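Local coordinates for protein triacylglycerol lipase (Yarrowia lipolytica, PDB 3O0D) that is probably a secreted triacylglycerol lipase of the alpha/beta-hydrolase fold, hydrolysing the ester bonds of triacylglycerols, at residues Leu24-Tyr29 with Gly44-His49; Val201-Leu204 with Gln208-Pro211; Ile250-Pro253 with Pro257-Ser260. All coordinates share one frame; numbering follows the deposited sequence.

How the contacts relate
The three contacts lie well apart toward the periphery of one alpha/beta-hydrolase domain, and their chemistry follows their place. Contact 1 is buried: the last part of helix 12-27 meets a disulfide-closed loop through aliphatic, sulfur and crossed-amide packing; the same helix borders contact 3 through Y15. Contacts 2 and 3 are partly buried, and each joins pieces of chain a few residues apart. In contact 2 the end of a helix meets the loop that follows it, by a salt bridge and a water; in contact 3 a loop between two antiparallel strands closes on itself with prolines and an indole. Contacts 1 and 2, on opposite sides of the chain's centre, have centres about 32 Å apart.

Contact 1 (Leu24-Tyr29 with Gly44-His49); sequences LANIGY and GLQCAH
I27 and Q46 mark the closest approach of the two backbones, their CA atoms 6.8 Å apart, where the last part of helix 12-27 faces residues 45-48, coiled like a helix turn but lacking its regular hydrogen-bond pattern. CG1 of I27 rests against CB of Q46 at 3.7 Å, and CD1 of I27 continues to the backbone N of C47, also 3.7 Å away. The other branch, CG2, stands anti to the backbone N and meets SG of C47 at 3.6 Å. That sulfur is tied to C43 in a disulfide, so the isoleucine packs against the bridge of a small covalent loop. Both pieces belong to the N-terminal region of the class 3 lipase family, and I37 adds to the apolar surroundings of I27. Beside this patch chi1 of Q46 (-62°) holds CG anti to the carbonyl carbon and against the amide of N26, 3.5 Å from OD1; the bend at chi2 (-57°) then turns the glutamine amide across that of N26, the two planes 51° apart. Each amide finds its polar partners elsewhere. ND2 of N26 and NE2 of Q46 both bond to the C-terminal carboxylate of I301, while OE1 of Q46 bonds to R23. Shortening N26 to an alanine removes this amide, and the I301 carboxylate would probably lose one of its donors while a gap opened beside CG of Q46.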
loop_
_atom_site.group_PDB
_atom_site.type_symbol
_atom_site.label_atom_id
_atom_site.label_comp_id
_atom_site.label_asym_id
_atom_site.label_seq_id
_atom_site.Cartn_x
_atom_site.Cartn_y
_atom_site.Cartn_z
ATOM N N LEU A 24 3.769 -8.775 6.259
ATOM C CA LEU A 24 4.783 -8.650 5.222
ATOM C C LEU A 24 5.249 -7.173 5.161
ATOM O O LEU A 24 6.470 -6.925 4.951
ATOM C CB LEU A 24 4.258 -9.061 3.848
ATOM C CG LEU A 24 4.180 -10.604 3.835
ATOM C CD1 LEU A 24 3.269 -10.987 2.587
ATOM C CD2 LEU A 24 5.535 -11.441 3.802
ATOM N N ALA A 25 4.285 -6.270 5.210
ATOM C CA ALA A 25 4.674 -4.795 5.233
ATOM C C ALA A 25 5.534 -4.471 6.386
ATOM O O ALA A 25 6.507 -3.667 6.235
ATOM C CB ALA A 25 3.427 -3.965 5.294
ATOM N N ASN A 26 5.243 -5.007 7.566
ATOM C CA ASN A 26 6.085 -4.783 8.798
ATOM C C ASN A 26 7.473 -5.223 8.609
ATOM O O ASN A 26 8.412 -4.505 8.980
ATOM C CB ASN A 26 5.328 -5.450 9.994
ATOM C CG ASN A 26 6.196 -5.757 11.171
ATOM O OD1 ASN A 26 7.298 -6.268 11.047
ATOM N ND2 ASN A 26 5.628 -5.547 12.370
ATOM N N ILE A 27 7.667 -6.361 7.890
ATOM C CA ILE A 27 9.001 -6.868 7.638
ATOM C C ILE A 27 9.854 -5.868 6.762
ATOM O O ILE A 27 11.112 -5.923 6.799
ATOM C CB ILE A 27 8.881 -8.333 7.053
ATOM C CG1 ILE A 27 8.346 -9.186 8.210
ATOM C CG2 ILE A 27 10.313 -8.910 6.615
ATOM C CD1 ILE A 27 7.748 -10.541 7.612
ATOM N N GLY A 28 9.206 -4.984 6.078
ATOM C CA GLY A 28 9.894 -3.990 5.225
ATOM C C GLY A 28 10.711 -3.093 6.144
ATOM O O GLY A 28 11.750 -2.567 5.686
ATOM N N TYR A 29 10.339 -2.971 7.414
ATOM C CA TYR A 29 11.112 -2.165 8.349
ATOM C C TYR A 29 12.342 -2.891 8.912
ATOM O O TYR A 29 13.101 -2.321 9.610
ATOM C CB TYR A 29 10.205 -1.573 9.446
ATOM C CG TYR A 29 9.179 -0.612 8.902
ATOM C CD1 TYR A 29 9.480 0.699 8.767
ATOM C CD2 TYR A 29 7.926 -1.000 8.540
ATOM C CE1 TYR A 29 8.606 1.580 8.282
ATOM C CE2 TYR A 29 7.037 -0.128 8.066
ATOM C CZ TYR A 29 7.386 1.215 7.908
ATOM O OH TYR A 29 6.529 2.163 7.428
ATOM N N GLY A 44 13.028 -12.467 13.198
ATOM C CA GLY A 44 12.239 -12.543 14.425
ATOM C C GLY A 44 10.779 -12.944 14.170
ATOM O O GLY A 44 10.459 -13.688 13.202
ATOM N N LEU A 45 9.901 -12.436 15.005
ATOM C CA LEU A 45 8.548 -12.960 15.111
ATOM C C LEU A 45 7.786 -12.913 13.808
ATOM O O LEU A 45 7.074 -13.884 13.449
ATOM C CB LEU A 45 7.754 -12.144 16.112
ATOM C CG LEU A 45 6.427 -12.738 16.488
ATOM C CD1 LEU A 45 6.526 -14.290 16.608
ATOM C CD2 LEU A 45 6.070 -12.028 17.864
ATOM N N GLN A 46 7.878 -11.793 13.092
ATOM C CA GLN A 46 7.009 -11.680 11.934
ATOM C C GLN A 46 7.452 -12.563 10.763
ATOM O O GLN A 46 6.621 -13.215 10.211
ATOM C CB GLN A 46 6.893 -10.251 11.467
ATOM C CG GLN A 46 6.266 -9.233 12.486
ATOM C CD GLN A 46 4.880 -9.584 12.975
ATOM O OE1 GLN A 46 4.139 -10.248 12.285
ATOM N NE2 GLN A 46 4.512 -9.117 14.187
ATOM N N CYS A 47 8.740 -12.658 10.454
ATOM C CA CYS A 47 9.217 -13.534 9.383
ATOM C C CYS A 47 8.895 -14.991 9.756
ATOM O O CYS A 47 8.763 -15.825 8.813
ATOM C CB CYS A 47 10.690 -13.478 9.262
ATOM S SG CYS A 47 11.197 -11.936 8.372
ATOM N N ALA A 48 8.838 -15.302 11.082
ATOM C CA ALA A 48 8.576 -16.700 11.506
ATOM C C ALA A 48 7.210 -17.216 11.059
ATOM O O ALA A 48 7.058 -18.461 11.008
ATOM C CB ALA A 48 8.684 -16.893 13.028
ATOM N N HIS A 49 6.314 -16.358 10.682
ATOM C CA HIS A 49 4.989 -16.796 10.141
ATOM C C HIS A 49 4.998 -17.147 8.676
ATOM O O HIS A 49 3.903 -17.423 8.101
ATOM C CB HIS A 49 3.944 -15.651 10.315
ATOM C CG HIS A 49 3.485 -15.483 11.713
ATOM N ND1 HIS A 49 4.173 -14.773 12.674
ATOM C CD2 HIS A 49 2.352 -15.941 12.309
ATOM C CE1 HIS A 49 3.519 -14.841 13.823
ATOM N NE2 HIS A 49 2.395 -15.504 13.616
#

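Contact 2 (Val201-Leu204 with Gln208-Pro211); sequences VDKL and QENP
The C-terminal part of helix 195-206 and the loop that leaves it meet here, K203 facing Q208 with their CA atoms 4.4 Å apart. On the outer side NZ of K203 makes a salt bridge to OE2 of E209 at 3.1 Å. The lysine chain bends at chi3 (-143°) and crosses the extended glutamate obliquely; CG of E209 lies 3.5 Å from CE of K203. The second carboxylate oxygen, OE1, bonds to the hydroxyl of Y2, so E209 also links this loop to the N-terminus of the chain. The buried side is held differently. D202 meets the ring of P211 at about a right angle, CD of the proline lying 3.7 Å from OD2. A water donates to OD2 of D202 at 2.6 Å and accepts from the backbone N of N210 at 2.9 Å, a bridge from helix to loop, while OD1 takes the backbone N-H of S245. Each oxygen of the buried carboxylate thus has a donor. Such a turn back from a helix end lies here within a beta-alpha-beta crossover, in which helix 195-206 connects the parallel strands 183-187 and 222-227 of the central sheet.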
loop_
_atom_site.group_PDB
_atom_site.type_symbol
_atom_site.label_atom_id
_atom_site.label_comp_id
_atom_site.label_asym_id
_atom_site.label_seq_id
_atom_site.Cartn_x
_atom_site.Cartn_y
_atom_site.Cartn_z
ATOM N N VAL A 201 -8.022 4.456 -11.909
ATOM C CA VAL A 201 -7.612 3.310 -11.067
ATOM C C VAL A 201 -8.854 2.443 -10.761
ATOM O O VAL A 201 -8.746 1.199 -10.844
ATOM C CB VAL A 201 -6.959 3.792 -9.805
ATOM C CG1 VAL A 201 -6.791 2.566 -8.786
ATOM C CG2 VAL A 201 -5.580 4.386 -10.159
ATOM N N ASP A 202 -9.997 3.019 -10.452
ATOM C CA ASP A 202 -11.197 2.211 -10.124
ATOM C C ASP A 202 -11.597 1.418 -11.414
ATOM O O ASP A 202 -11.938 0.264 -11.368
ATOM C CB ASP A 202 -12.358 3.063 -9.683
ATOM C CG ASP A 202 -12.304 3.481 -8.215
ATOM O OD1 ASP A 202 -11.329 3.041 -7.520
ATOM O OD2 ASP A 202 -13.168 4.307 -7.768
ATOM N N LYS A 203 -11.572 2.087 -12.581
ATOM C CA LYS A 203 -11.903 1.334 -13.794
ATOM C C LYS A 203 -10.927 0.207 -14.032
ATOM O O LYS A 203 -11.330 -0.879 -14.446
ATOM C CB LYS A 203 -11.902 2.304 -15.000
ATOM C CG LYS A 203 -13.025 3.267 -14.956
ATOM C CD LYS A 203 -13.077 4.170 -16.259
ATOM C CE LYS A 203 -13.502 5.586 -15.905
ATOM N NZ LYS A 203 -14.099 6.481 -17.013
ATOM N N LEU A 204 -9.630 0.454 -13.788
ATOM C CA LEU A 204 -8.569 -0.450 -14.076
ATOM C C LEU A 204 -8.751 -1.669 -13.175
ATOM O O LEU A 204 -8.671 -2.820 -13.616
ATOM C CB LEU A 204 -7.193 0.201 -13.902
ATOM C CG LEU A 204 -5.898 -0.530 -14.158
ATOM C CD1 LEU A 204 -5.660 -0.835 -15.688
ATOM C CD2 LEU A 204 -4.724 0.261 -13.672
ATOM N N GLN A 208 -15.274 -0.424 -13.309
ATOM C CA GLN A 208 -16.262 0.647 -13.570
ATOM C C GLN A 208 -15.981 1.717 -12.573
ATOM O O GLN A 208 -15.259 1.434 -11.567
ATOM C CB GLN A 208 -17.676 0.119 -13.402
ATOM C CG GLN A 208 -17.992 -0.399 -11.996
ATOM C CD GLN A 208 -19.423 -0.879 -11.843
ATOM O OE1 GLN A 208 -20.266 -0.208 -11.217
ATOM N NE2 GLN A 208 -19.713 -2.041 -12.411
ATOM N N GLU A 209 -16.551 2.903 -12.800
ATOM C CA GLU A 209 -16.567 3.929 -11.767
ATOM C C GLU A 209 -17.573 3.570 -10.715
ATOM O O GLU A 209 -18.450 2.737 -10.927
ATOM C CB GLU A 209 -16.797 5.358 -12.285
ATOM C CG GLU A 209 -15.724 5.806 -13.248
ATOM C CD GLU A 209 -15.754 7.328 -13.545
ATOM O OE1 GLU A 209 -16.556 8.082 -12.957
ATOM O OE2 GLU A 209 -14.935 7.773 -14.376
ATOM N N ASN A 210 -17.368 4.136 -9.536
ATOM C CA ASN A 210 -18.210 3.913 -8.394
ATOM C C ASN A 210 -18.512 2.393 -8.200
ATOM O O ASN A 210 -19.708 1.998 -8.126
ATOM C CB ASN A 210 -19.448 4.817 -8.385
ATOM C CG ASN A 210 -20.166 4.799 -7.019
ATOM O OD1 ASN A 210 -19.516 4.561 -5.957
ATOM N ND2 ASN A 210 -21.503 5.017 -7.028
ATOM N N PRO A 211 -17.445 1.583 -8.101
ATOM C CA PRO A 211 -17.534 0.104 -8.005
ATOM C C PRO A 211 -18.084 -0.362 -6.649
ATOM O O PRO A 211 -17.924 0.315 -5.625
ATOM C CB PRO A 211 -16.120 -0.371 -8.153
ATOM C CG PRO A 211 -15.269 0.819 -7.591
ATOM C CD PRO A 211 -16.035 2.034 -8.142
HETATM O O HOH W 1 -14.840 5.457 -9.363
#

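Contact 3 (Ile250-Pro253 with Pro257-Ser260); sequences IDWP and PPLS
W252 and P258 form the tight part of this contact: CD of the proline sits over one face of the indole, 3.4 Å from the centroid of the five-membered ring and 14° off its normal, a clear CH-pi interaction. With CG anti to the backbone N (chi1 -163°), the indole swings beside the carbonyl carbon of W252, where P258 can lie over it; CD of P253 lies 3.4 Å above the plane on the opposite face, offset toward the rim. Farther out, CG of P258 is 3.8 Å from CH2 of W252, and both residues are partly exposed. The inward side, where I250 and P257 are buried, makes apolar contacts of ordinary length: CB of W252 is 3.8 Å from CB of P257, and CG2 of I250 is 3.8 Å from CG of the same proline. F293 touches both P257 and I250. The two segments make up much of the connection between antiparallel strands 247-250 and 262-265, starting from I250, the last residue of the first strand; I250 pairs its backbone with T226 and R228 and packs on I225 of strand 222-227, while the carbonyl of P257 bonds to the hydroxyl of Y15 on helix 12-27.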
loop_
_atom_site.group_PDB
_atom_site.type_symbol
_atom_site.label_atom_id
_atom_site.label_comp_id
_atom_site.label_asym_id
_atom_site.label_seq_id
_atom_site.Cartn_x
_atom_site.Cartn_y
_atom_site.Cartn_z
ATOM N N ILE A 250 -10.042 -0.553 9.803
ATOM C CA ILE A 250 -9.939 -1.205 11.132
ATOM C C ILE A 250 -10.564 -0.208 12.094
ATOM O O ILE A 250 -9.919 0.809 12.421
ATOM C CB ILE A 250 -8.499 -1.394 11.470
ATOM C CG1 ILE A 250 -7.798 -2.340 10.475
ATOM C CG2 ILE A 250 -8.375 -1.975 12.908
ATOM C CD1 ILE A 250 -6.224 -2.331 10.677
ATOM N N ASP A 251 -11.807 -0.502 12.491
ATOM C CA ASP A 251 -12.505 0.383 13.419
ATOM C C ASP A 251 -12.213 -0.069 14.854
ATOM O O ASP A 251 -13.101 -0.646 15.540
ATOM C CB ASP A 251 -14.003 0.390 13.107
ATOM C CG ASP A 251 -14.729 1.579 13.777
ATOM O OD1 ASP A 251 -14.138 2.212 14.662
ATOM O OD2 ASP A 251 -15.868 1.890 13.356
ATOM N N TRP A 252 -11.000 0.202 15.316
ATOM C CA TRP A 252 -10.545 -0.303 16.665
ATOM C C TRP A 252 -9.363 0.533 17.013
ATOM O O TRP A 252 -8.593 0.856 16.139
ATOM C CB TRP A 252 -10.106 -1.782 16.525
ATOM C CG TRP A 252 -10.027 -2.509 17.872
ATOM C CD1 TRP A 252 -8.893 -2.966 18.495
ATOM C CD2 TRP A 252 -11.115 -2.727 18.777
ATOM N NE1 TRP A 252 -9.240 -3.541 19.726
ATOM C CE2 TRP A 252 -10.589 -3.442 19.892
ATOM C CE3 TRP A 252 -12.500 -2.569 18.658
ATOM C CZ2 TRP A 252 -11.408 -3.895 20.946
ATOM C CZ3 TRP A 252 -13.371 -3.024 19.705
ATOM C CH2 TRP A 252 -12.779 -3.672 20.843
ATOM N N PRO A 253 -9.163 0.781 18.301
ATOM C CA PRO A 253 -8.052 1.660 18.624
ATOM C C PRO A 253 -6.729 0.993 18.687
ATOM O O PRO A 253 -5.739 1.728 18.510
ATOM C CB PRO A 253 -8.409 2.215 20.025
ATOM C CG PRO A 253 -9.716 1.690 20.364
ATOM C CD PRO A 253 -10.133 0.586 19.391
ATOM N N PRO A 257 -7.302 -6.226 16.155
ATOM C CA PRO A 257 -8.679 -5.886 16.321
ATOM C C PRO A 257 -9.531 -7.184 16.335
ATOM O O PRO A 257 -9.165 -8.246 15.711
ATOM C CB PRO A 257 -8.997 -5.097 15.051
ATOM C CG PRO A 257 -7.968 -5.551 14.013
ATOM C CD PRO A 257 -6.733 -5.830 14.831
ATOM N N PRO A 258 -10.680 -7.087 16.988
ATOM C CA PRO A 258 -11.675 -8.145 16.846
ATOM C C PRO A 258 -12.154 -8.255 15.361
ATOM O O PRO A 258 -12.172 -7.315 14.576
ATOM C CB PRO A 258 -12.844 -7.725 17.720
ATOM C CG PRO A 258 -12.449 -6.502 18.339
ATOM C CD PRO A 258 -11.190 -5.932 17.757
ATOM N N LEU A 259 -12.586 -9.473 15.020
ATOM C CA LEU A 259 -13.115 -9.699 13.662
ATOM C C LEU A 259 -14.261 -8.781 13.314
ATOM O O LEU A 259 -14.330 -8.340 12.177
ATOM C CB LEU A 259 -13.625 -11.189 13.609
ATOM C CG LEU A 259 -14.235 -11.587 12.257
ATOM C CD1 LEU A 259 -13.235 -11.450 11.133
ATOM C CD2 LEU A 259 -14.594 -13.143 12.381
ATOM N N SER A 260 -15.142 -8.475 14.276
ATOM C CA SER A 260 -16.299 -7.647 13.990
ATOM C C SER A 260 -15.911 -6.197 13.561
ATOM O O SER A 260 -16.777 -5.477 13.075
ATOM C CB SER A 260 -17.155 -7.553 15.255
ATOM O OG SER A 260 -16.359 -7.214 16.388
#